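Local coordinates for protein enoyl-CoA hydratase (Thermus thermophilus, PDB 1WZ8) that probably catalyses the reversible addition of water to the double bond of enoyl-CoA thioesters, as a hexameric enzyme of the crotonase family, at residues N32-P36 / A37-G41; A85-R88 / V89-E92; E92-D95 / L96-P100. All coordinates share one frame; numbering follows the deposited sequence.

Interaction 1. Residues N32-P36 / A37-G41; sequences NAMPP and ALHRG
P35 and H39 meet through the backbone at the start of a helix. The amide N of H39 reaches O of P35 at 3.1 Å with an N-H...O angle of 171°, and the donor lies almost straight beyond the carbonyl. One residue on, N of R40 bonds to O of P36, also at 3.1 Å. P35 is the N-cap residue, so its carbonyl accepts the first i to i+4 bond of the helix.

Apolar contacts link the loop to the first turn. CD of the P35 ring rests 3.8 Å from CB of L38. CG of L38 stands opposite the backbone N (chi1 -177°), and its CD2 comes within 4.1 Å of CG of M34; those two side chains cross at nearly a right angle.

A sulfur-aromatic contact adds to this. SD of M34 sits 5.2 Å from the centroid of the H39 ring, 80° off the ring normal and therefore at the edge, with CD2 of H39 the nearest ring atom. The ring's ND1 is hydrogen-bonded to E92. The R40 chain bends at chi3 and lays one guanidinium face over O of P36, off toward the rim, while NH1 forms a salt bridge with E92.

Loop, proline N-cap and first turn together make a helix N-terminus, here leading from strand 21-26 into helix 36-49 of the crotonase fold.

Interaction 2. Residues A85-R88 / V89-E92; sequences ALLR and VFWE
An i to i+4 salt bridge within helix 83-102 joins R88 to E92. NE of R88 lies 2.9 Å from OE2 of E92, with an N-H...O angle of 143°. The acceptor is close to the guanidinium plane, but the nitrogen approaches from above the carboxylate plane, and the two planes are 27° apart. A water completes a ring between the same groups: it accepts from NH2 of R88 at 3.1 Å and donates to OE1 of E92 at 2.7 Å. Next to it, CG2 of V89 lies 3.5 Å from NH2 of R88. With an alanine in place of R88, OE2 of E92 would probably keep R40 but lose this second cationic partner, and E78 would lose its mate.

On another side of the helix, CD1 of L87 lies 4.2 Å from CB of F90. W91 has CG beside its own backbone N (chi1 -65°), which brings CD1 to 3.2 Å from O of L87.

R88 also bridges to E78 of helix 73-81, and E92 to R40 of helix 36-49. L86 and V89 pack on F240 of helix 229-241, whereas W91 meets the rings of H215 and H219 of a second subunit.

Interaction 3. Residues E92-D95 / L96-P100; sequences EARD and LVLGP
L98 lays its CD1 methyl over the guanidinium of R94. The methyl carbon stands 3.4 Å above the plane and over its centre, with CZ of R94 the nearest atom at that same separation; CG of R94 is only slightly farther, at 3.6 Å from CD1. Two torsions make the overlap possible. R94 has CG anti to its own nitrogen and stays extended as far as NE, and the turn at chi4 (-76°) then presents a face of the guanidinium to the leucine. L98 holds CG beside its backbone N (chi1 -60°), which also places CG 3.3 Å from O of R94.

The backbone links the same two residues. N of L98 bonds to O of R94 at 3.0 Å, nearly straight at 169° and in the carbonyl plane, so the two residues whose side chains overlap are also one i to i+4 bond apart. N of L96 lies 2.8 Å from O of E92. N of G99 is 2.7 Å from O of D95, a short bond with the donor well tilted from the carbonyl plane. P100 has no amide hydrogen to offer the preceding turn, and the helix kinks there, with CD of P100 lying 3.8 Å from O of D95.

Elsewhere, NE of R94 forms a salt bridge with E233 of helix 229-241, and R94 packs on H219 of a second subunit. L96 packs on H39 and L42 of helix 36-49.

Because the methyl covers a face, the N-H bonds, which lie in the guanidinium plane, are not blocked by it. The contact thus combines apolar packing over the flat cation with ionic bonding at NE, and the bond to E233 is likely to limit rotation of the group.

How the interactions relate
E92 ties the three contacts together: it ends the 89-92 segment of interaction 2, begins interaction 3, and receives the side chains of H39 and R40 from interaction 1. NH1 of R40 is 2.5 Å from its OE2, unusually short, while ND1 of H39 is 2.8 Å from its OE1, a probable hydrogen bond. R40 NH1 is also 2.8 Å from R88 NE; the shared carboxylate probably offsets these like charges. Packing extends the junction, with CE1 of H39 4.0 Å from CG1 of V89. The centres of the three contacts lie about 11 to 13 Å apart. The side chains of H39, V89 and A93 each lie about 4 Å from bound methylpentanediol, probably from the crystallisation liquor, which may mark a pocket near these helices.

Interaction 1. Residues N32-P36 / A37-G41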
loop_
_atom_site.group_PDB
_atom_site.type_symbol
_atom_site.label_atom_id
_atom_site.label_comp_id
_atom_site.label_asym_id
_atom_site.label_seq_id
_atom_site.Cartn_x
_atom_site.Cartn_y
_atom_site.Cartn_z
ATOM N N ASN A 32 -10.287 34.757 -12.731
ATOM C CA ASN A 32 -9.857 34.450 -11.378
ATOM C C ASN A 32 -8.502 33.763 -11.308
ATOM O O ASN A 32 -8.312 32.819 -10.536
ATOM C CB ASN A 32 -10.913 33.618 -10.647
ATOM C CG ASN A 32 -12.183 34.402 -10.375
ATOM O OD1 ASN A 32 -12.135 35.550 -9.921
ATOM N ND2 ASN A 32 -13.329 33.783 -10.639
ATOM N N ALA A 33 -7.561 34.227 -12.127
ATOM C CA ALA A 33 -6.209 33.679 -12.086
ATOM C C ALA A 33 -5.805 33.995 -10.652
ATOM O O ALA A 33 -6.126 35.066 -10.139
ATOM C CB ALA A 33 -5.304 34.402 -13.074
ATOM N N MET A 34 -5.110 33.070 -10.004
ATOM C CA MET A 34 -4.744 33.260 -8.610
ATOM C C MET A 34 -3.425 33.944 -8.295
ATOM O O MET A 34 -2.359 33.414 -8.590
ATOM C CB MET A 34 -4.746 31.913 -7.892
ATOM C CG MET A 34 -6.024 31.115 -8.018
ATOM S SD MET A 34 -5.747 29.494 -7.278
ATOM C CE MET A 34 -7.322 28.678 -7.607
ATOM N N PRO A 35 -3.483 35.146 -7.699
ATOM C CA PRO A 35 -2.240 35.842 -7.347
ATOM C C PRO A 35 -1.712 35.099 -6.115
ATOM O O PRO A 35 -2.430 34.295 -5.522
ATOM C CB PRO A 35 -2.717 37.248 -6.993
ATOM C CG PRO A 35 -3.964 37.405 -7.814
ATOM C CD PRO A 35 -4.632 36.063 -7.627
ATOM N N PRO A 36 -0.460 35.358 -5.711
ATOM C CA PRO A 36 0.112 34.686 -4.541
ATOM C C PRO A 36 -0.804 34.660 -3.312
ATOM O O PRO A 36 -1.001 33.611 -2.696
ATOM C CB PRO A 36 1.392 35.481 -4.285
ATOM C CG PRO A 36 1.824 35.848 -5.661
ATOM C CD PRO A 36 0.523 36.265 -6.331
ATOM N N ALA A 37 -1.372 35.812 -2.966
ATOM C CA ALA A 37 -2.242 35.910 -1.797
ATOM C C ALA A 37 -3.478 35.023 -1.861
ATOM O O ALA A 37 -3.856 34.410 -0.859
ATOM C CB ALA A 37 -2.656 37.361 -1.574
ATOM N N LEU A 38 -4.113 34.956 -3.028
ATOM C CA LEU A 38 -5.314 34.143 -3.176
ATOM C C LEU A 38 -4.998 32.655 -3.118
ATOM O O LEU A 38 -5.727 31.883 -2.499
ATOM C CB LEU A 38 -6.029 34.468 -4.489
ATOM C CG LEU A 38 -7.348 33.715 -4.701
ATOM C CD1 LEU A 38 -8.328 34.043 -3.579
ATOM C CD2 LEU A 38 -7.934 34.095 -6.042
ATOM N N HIS A 39 -3.912 32.249 -3.760
ATOM C CA HIS A 39 -3.529 30.845 -3.738
ATOM C C HIS A 39 -3.304 30.388 -2.296
ATOM O O HIS A 39 -3.797 29.337 -1.881
ATOM C CB HIS A 39 -2.268 30.630 -4.577
ATOM C CG HIS A 39 -1.836 29.200 -4.657
ATOM N ND1 HIS A 39 -0.869 28.668 -3.832
ATOM C CD2 HIS A 39 -2.261 28.185 -5.445
ATOM C CE1 HIS A 39 -0.715 27.385 -4.110
ATOM N NE2 HIS A 39 -1.546 27.066 -5.086
ATOM N N ARG A 40 -2.566 31.180 -1.526
ATOM C CA ARG A 40 -2.312 30.831 -0.138
ATOM C C ARG A 40 -3.603 30.852 0.681
ATOM O O ARG A 40 -3.803 30.013 1.562
ATOM C CB ARG A 40 -1.293 31.788 0.478
ATOM C CG ARG A 40 -1.158 31.612 1.983
ATOM C CD ARG A 40 0.125 32.215 2.515
ATOM N NE ARG A 40 0.322 33.560 1.980
ATOM C CZ ARG A 40 1.084 33.833 0.927
ATOM N NH1 ARG A 40 1.704 32.840 0.296
ATOM N NH2 ARG A 40 1.254 35.091 0.534
ATOM N N GLY A 41 -4.473 31.813 0.381
ATOM C CA GLY A 41 -5.737 31.919 1.087
ATOM C C GLY A 41 -6.619 30.703 0.873
ATOM O O GLY A 41 -7.174 30.156 1.825
#

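Interaction 2. Residues A85-R88 / V89-E92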
loop_
_atom_site.group_PDB
_atom_site.type_symbol
_atom_site.label_atom_id
_atom_site.label_comp_id
_atom_site.label_asym_id
_atom_site.label_seq_id
_atom_site.Cartn_x
_atom_site.Cartn_y
_atom_site.Cartn_z
ATOM N N ALA A 85 10.236 31.260 -2.038
ATOM C CA ALA A 85 8.891 31.350 -2.601
ATOM C C ALA A 85 8.447 30.001 -3.159
ATOM O O ALA A 85 7.308 29.576 -2.961
ATOM C CB ALA A 85 8.855 32.406 -3.703
ATOM N N LEU A 86 9.355 29.332 -3.862
ATOM C CA LEU A 86 9.046 28.042 -4.454
ATOM C C LEU A 86 8.568 27.039 -3.405
ATOM O O LEU A 86 7.540 26.384 -3.585
ATOM C CB LEU A 86 10.272 27.482 -5.179
ATOM C CG LEU A 86 10.029 26.194 -5.973
ATOM C CD1 LEU A 86 9.051 26.479 -7.107
ATOM C CD2 LEU A 86 11.342 25.660 -6.525
ATOM N N LEU A 87 9.304 26.916 -2.306
ATOM C CA LEU A 87 8.915 25.956 -1.278
ATOM C C LEU A 87 7.691 26.369 -0.471
ATOM O O LEU A 87 6.966 25.512 0.033
ATOM C CB LEU A 87 10.097 25.659 -0.351
ATOM C CG LEU A 87 11.056 24.570 -0.861
ATOM C CD1 LEU A 87 10.316 23.242 -0.912
ATOM C CD2 LEU A 87 11.604 24.928 -2.244
ATOM N N ARG A 88 7.457 27.672 -0.338
ATOM C CA ARG A 88 6.282 28.058 0.400
ATOM C C ARG A 88 5.057 27.704 -0.412
ATOM O O ARG A 88 4.065 27.200 0.097
ATOM C CB ARG A 88 6.340 29.568 0.631
ATOM C CG ARG A 88 5.013 30.130 1.140
ATOM C CD ARG A 88 4.853 31.618 0.807
ATOM N NE ARG A 88 4.162 31.789 -0.475
ATOM C CZ ARG A 88 4.680 32.677 -1.342
ATOM N NH1 ARG A 88 5.775 33.349 -1.031
ATOM N NH2 ARG A 88 4.080 32.878 -2.519
ATOM N N VAL A 89 5.123 27.907 -1.724
ATOM C CA VAL A 89 4.028 27.535 -2.613
ATOM C C VAL A 89 3.894 26.013 -2.697
ATOM O O VAL A 89 2.797 25.494 -2.905
ATOM C CB VAL A 89 4.235 28.136 -4.025
ATOM C CG1 VAL A 89 3.138 27.661 -4.976
ATOM C CG2 VAL A 89 4.210 29.650 -3.937
ATOM N N PHE A 90 5.006 25.299 -2.521
ATOM C CA PHE A 90 4.969 23.838 -2.555
ATOM C C PHE A 90 3.958 23.344 -1.526
ATOM O O PHE A 90 3.056 22.565 -1.842
ATOM C CB PHE A 90 6.346 23.254 -2.227
ATOM C CG PHE A 90 6.356 21.753 -2.122
ATOM C CD1 PHE A 90 6.437 20.959 -3.261
ATOM C CD2 PHE A 90 6.259 21.135 -0.881
ATOM C CE1 PHE A 90 6.422 19.565 -3.166
ATOM C CE2 PHE A 90 6.241 19.749 -0.771
ATOM C CZ PHE A 90 6.323 18.961 -1.919
ATOM N N TRP A 91 4.107 23.800 -0.287
ATOM C CA TRP A 91 3.193 23.388 0.765
ATOM C C TRP A 91 1.780 23.935 0.574
ATOM O O TRP A 91 0.809 23.304 0.989
ATOM C CB TRP A 91 3.770 23.773 2.126
ATOM C CG TRP A 91 5.028 23.007 2.401
ATOM C CD1 TRP A 91 6.308 23.494 2.409
ATOM C CD2 TRP A 91 5.135 21.597 2.628
ATOM N NE1 TRP A 91 7.202 22.471 2.624
ATOM C CE2 TRP A 91 6.509 21.296 2.761
ATOM C CE3 TRP A 91 4.201 20.555 2.728
ATOM C CZ2 TRP A 91 6.973 19.997 2.995
ATOM C CZ3 TRP A 91 4.663 19.261 2.959
ATOM C CH2 TRP A 91 6.040 18.998 3.089
ATOM N N GLU A 92 1.659 25.094 -0.066
ATOM C CA GLU A 92 0.341 25.669 -0.336
ATOM C C GLU A 92 -0.401 24.794 -1.347
ATOM O O GLU A 92 -1.594 24.506 -1.189
ATOM C CB GLU A 92 0.479 27.081 -0.910
ATOM C CG GLU A 92 0.830 28.139 0.116
ATOM C CD GLU A 92 1.081 29.491 -0.520
ATOM O OE1 GLU A 92 0.607 29.711 -1.654
ATOM O OE2 GLU A 92 1.739 30.338 0.120
HETATM O O HOH W 1 1.127 32.095 -2.814
#

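Interaction 3. Residues E92-D95 / L96-P100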
loop_
_atom_site.group_PDB
_atom_site.type_symbol
_atom_site.label_atom_id
_atom_site.label_comp_id
_atom_site.label_asym_id
_atom_site.label_seq_id
_atom_site.Cartn_x
_atom_site.Cartn_y
_atom_site.Cartn_z
ATOM N N GLU A 92 1.659 25.094 -0.066
ATOM C CA GLU A 92 0.341 25.669 -0.336
ATOM C C GLU A 92 -0.401 24.794 -1.347
ATOM O O GLU A 92 -1.594 24.506 -1.189
ATOM C CB GLU A 92 0.479 27.081 -0.910
ATOM C CG GLU A 92 0.830 28.139 0.116
ATOM C CD GLU A 92 1.081 29.491 -0.520
ATOM O OE1 GLU A 92 0.607 29.711 -1.654
ATOM O OE2 GLU A 92 1.739 30.338 0.120
ATOM N N ALA A 93 0.314 24.378 -2.389
ATOM C CA ALA A 93 -0.266 23.538 -3.440
ATOM C C ALA A 93 -0.734 22.226 -2.829
ATOM O O ALA A 93 -1.802 21.713 -3.155
ATOM C CB ALA A 93 0.774 23.268 -4.523
ATOM N N ARG A 94 0.078 21.681 -1.930
ATOM C CA ARG A 94 -0.280 20.429 -1.275
ATOM C C ARG A 94 -1.562 20.612 -0.468
ATOM O O ARG A 94 -2.444 19.753 -0.487
ATOM C CB ARG A 94 0.864 19.971 -0.360
ATOM C CG ARG A 94 0.539 18.773 0.536
ATOM C CD ARG A 94 1.787 18.343 1.310
ATOM N NE ARG A 94 1.538 17.261 2.261
ATOM C CZ ARG A 94 0.940 17.412 3.436
ATOM N NH1 ARG A 94 0.517 18.608 3.823
ATOM N NH2 ARG A 94 0.776 16.366 4.234
ATOM N N ASP A 95 -1.671 21.739 0.230
ATOM C CA ASP A 95 -2.848 22.014 1.050
ATOM C C ASP A 95 -4.089 22.405 0.254
ATOM O O ASP A 95 -5.211 22.238 0.727
ATOM C CB ASP A 95 -2.542 23.102 2.088
ATOM C CG ASP A 95 -1.637 22.605 3.205
ATOM O OD1 ASP A 95 -1.782 21.437 3.609
ATOM O OD2 ASP A 95 -0.790 23.379 3.685
ATOM N N LEU A 96 -3.894 22.926 -0.952
ATOM C CA LEU A 96 -5.022 23.323 -1.783
ATOM C C LEU A 96 -5.857 22.086 -2.099
ATOM O O LEU A 96 -7.062 22.182 -2.306
ATOM C CB LEU A 96 -4.534 23.963 -3.086
ATOM C CG LEU A 96 -5.617 24.555 -3.997
ATOM C CD1 LEU A 96 -6.340 25.693 -3.282
ATOM C CD2 LEU A 96 -4.979 25.070 -5.276
ATOM N N VAL A 97 -5.203 20.929 -2.127
ATOM C CA VAL A 97 -5.879 19.666 -2.411
ATOM C C VAL A 97 -6.266 18.924 -1.128
ATOM O O VAL A 97 -7.400 18.458 -0.982
ATOM C CB VAL A 97 -4.982 18.754 -3.291
ATOM C CG1 VAL A 97 -5.622 17.381 -3.462
ATOM C CG2 VAL A 97 -4.771 19.404 -4.650
ATOM N N LEU A 98 -5.333 18.826 -0.188
ATOM C CA LEU A 98 -5.603 18.126 1.065
ATOM C C LEU A 98 -6.559 18.891 1.967
ATOM O O LEU A 98 -7.294 18.292 2.751
ATOM C CB LEU A 98 -4.294 17.857 1.810
ATOM C CG LEU A 98 -3.281 16.992 1.056
ATOM C CD1 LEU A 98 -2.076 16.726 1.953
ATOM C CD2 LEU A 98 -3.937 15.680 0.637
ATOM N N GLY A 99 -6.549 20.218 1.853
ATOM C CA GLY A 99 -7.430 21.029 2.669
ATOM C C GLY A 99 -8.864 20.560 2.536
ATOM O O GLY A 99 -9.503 20.204 3.526
ATOM N N PRO A 100 -9.405 20.558 1.312
ATOM C CA PRO A 100 -10.782 20.116 1.088
ATOM C C PRO A 100 -10.964 18.639 1.466
ATOM O O PRO A 100 -11.968 18.264 2.076
ATOM C CB PRO A 100 -10.979 20.356 -0.404
ATOM C CG PRO A 100 -10.066 21.511 -0.685
ATOM C CD PRO A 100 -8.834 21.141 0.085
#